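Local coordinates for protein metallophosphoesterase (Clostridium thermocellum, PDB 4J6O) that removes phosphate groups, probably as the manganese-dependent 2',3' phosphatase component of the bacterial Pnkp-Hen1 RNA repair system, at residues 176-181 with 190-195. Sequence-based numbering, arbitrary orientation.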
# COMPACT_ATOMS: atom_id res chain seq x y z
N TYR A 176 9.74 -4.72 3.69
CA TYR A 176 10.40 -5.89 3.10
C TYR A 176 10.13 -7.20 3.87
O TYR A 176 10.51 -8.27 3.41
CB TYR A 176 11.97 -5.69 3.10
CG TYR A 176 12.47 -4.38 2.50
CD1 TYR A 176 12.28 -4.09 1.15
CD2 TYR A 176 13.13 -3.45 3.28
CE1 TYR A 176 12.72 -2.88 0.60
CE2 TYR A 176 13.56 -2.24 2.75
CZ TYR A 176 13.37 -1.96 1.41
OH TYR A 176 13.83 -0.74 0.92
N GLY A 177 9.64 -7.10 5.10
CA GLY A 177 9.59 -8.24 6.00
C GLY A 177 11.03 -8.59 6.41
O GLY A 177 11.93 -7.73 6.34
N GLU A 178 11.22 -9.84 6.81
CA GLU A 178 12.58 -10.32 7.12
C GLU A 178 12.88 -11.70 6.56
O GLU A 178 12.01 -12.42 6.05
CB GLU A 178 12.88 -10.28 8.62
CG GLU A 178 12.17 -11.32 9.43
CD GLU A 178 12.22 -11.04 10.94
OE1 GLU A 178 11.77 -11.91 11.72
OE2 GLU A 178 12.74 -9.96 11.33
N THR A 179 14.16 -12.05 6.62
CA THR A 179 14.57 -13.34 6.10
C THR A 179 14.95 -14.21 7.27
O THR A 179 15.13 -13.73 8.38
CB THR A 179 15.72 -13.22 5.10
OG1 THR A 179 16.73 -12.36 5.65
CG2 THR A 179 15.22 -12.63 3.77
N THR A 180 15.03 -15.51 7.01
CA THR A 180 15.10 -16.49 8.08
C THR A 180 16.52 -16.69 8.56
O THR A 180 16.71 -17.31 9.61
CB THR A 180 14.62 -17.89 7.61
OG1 THR A 180 15.57 -18.42 6.69
CG2 THR A 180 13.25 -17.84 6.92
N GLY A 181 17.51 -16.20 7.80
CA GLY A 181 18.92 -16.42 8.13
C GLY A 181 19.56 -17.59 7.39
O GLY A 181 20.80 -17.69 7.34
N VAL A 190 15.97 -16.65 2.41
CA VAL A 190 14.58 -17.12 2.47
C VAL A 190 13.67 -16.18 3.27
O VAL A 190 14.03 -15.79 4.37
CB VAL A 190 14.55 -18.48 3.16
CG1 VAL A 190 13.14 -19.01 3.24
CG2 VAL A 190 15.42 -19.46 2.41
N ARG A 191 12.49 -15.82 2.75
CA ARG A 191 11.62 -14.93 3.51
C ARG A 191 11.09 -15.67 4.74
O ARG A 191 10.69 -16.83 4.66
CB ARG A 191 10.41 -14.45 2.67
CG ARG A 191 10.77 -13.39 1.67
CD ARG A 191 9.54 -12.68 1.11
NE ARG A 191 9.94 -11.65 0.17
CZ ARG A 191 9.99 -11.83 -1.15
NH1 ARG A 191 9.65 -13.01 -1.67
NH2 ARG A 191 10.38 -10.84 -1.95
N TYR A 192 11.01 -14.96 5.86
CA TYR A 192 10.48 -15.55 7.08
C TYR A 192 8.95 -15.42 7.06
O TYR A 192 8.41 -14.32 6.79
CB TYR A 192 11.03 -14.79 8.28
CG TYR A 192 10.37 -15.14 9.58
CD1 TYR A 192 10.15 -16.45 9.95
CD2 TYR A 192 9.93 -14.13 10.43
CE1 TYR A 192 9.52 -16.75 11.16
CE2 TYR A 192 9.32 -14.41 11.62
CZ TYR A 192 9.09 -15.70 11.97
OH TYR A 192 8.47 -15.97 13.17
N ASP A 193 8.27 -16.54 7.30
CA ASP A 193 6.80 -16.58 7.29
C ASP A 193 6.31 -16.17 8.67
O ASP A 193 5.98 -17.01 9.51
CB ASP A 193 6.36 -18.00 7.05
CG ASP A 193 4.86 -18.15 7.01
OD1 ASP A 193 4.12 -17.16 7.29
OD2 ASP A 193 4.44 -19.26 6.71
N TRP A 194 6.32 -14.87 8.92
CA TRP A 194 6.02 -14.35 10.23
C TRP A 194 4.55 -14.59 10.58
O TRP A 194 4.18 -14.73 11.76
CB TRP A 194 6.35 -12.86 10.24
CG TRP A 194 5.39 -12.04 9.41
CD1 TRP A 194 5.49 -11.75 8.09
CD2 TRP A 194 4.13 -11.47 9.85
NE1 TRP A 194 4.41 -11.04 7.67
CE2 TRP A 194 3.56 -10.83 8.72
CE3 TRP A 194 3.45 -11.43 11.06
CZ2 TRP A 194 2.30 -10.18 8.76
CZ3 TRP A 194 2.18 -10.78 11.10
CH2 TRP A 194 1.65 -10.14 9.97
N ALA A 195 3.70 -14.62 9.56
CA ALA A 195 2.26 -14.72 9.85
C ALA A 195 1.91 -16.08 10.49
O ALA A 195 1.03 -16.18 11.34
CB ALA A 195 1.42 -14.46 8.60
O HOH W 1 8.88 -11.43 6.82
O HOH W 2 17.46 -16.18 4.85
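A short, weakly bonded antiparallel pairing of strands 179-180 and 189-191 at the protein surface joins residues 176-181 to 190-195, between helix 168-176 and strand 203-206 of the calcineurin-like fold. The register rests on Thr179 facing Arg191, a non-hydrogen-bonded pair with diverging side chains, flanked by two backbone hydrogen bonds. One is nearly straight: Tyr192 N gives its hydrogen to Glu178 O at 2.7 Å and 173°, in the carbonyl plane. The other, Thr180 N to Val190 O at 2.8 Å, bends to 143°. Val190 O also receives a CA-H...O contact from Thr179 CA at 3.0 Å.

Water continues the pairing at both ends: one molecule accepts from Glu178 N and can donate to Tyr192 O, though it has more acceptors in reach than protons, while a second accepts from Val190 N and, weakly, from Gly181 N.

Among side chains, Glu178 runs alongside Tyr192, both pointing the same way. Glu178 CG takes the crowded position between backbone N and carbonyl carbon, and the extended chain beyond carries Glu178 OE1 to 3.2 Å from Tyr192 CD2, a packing contact with carboxylate and ring planes 35° apart. The polar partner of OE1 is Lys159, through a salt bridge, and Tyr192 OH is hydrogen-bonded to Asp197. Thr180 crosses Val190 obliquely, its methyl CG2 lying 3.9 Å from Val190 CG1.

Gly177, with positive phi, turns the chain out of helix 168-176 into the pairing. Past Tyr192, an inverse gamma turn centred on Asp193 leads to buried Trp194, which packs edge-to-face with Phe173 of that helix and Tyr206 of strand 203-206, and touches Thr220 of strand 220-222.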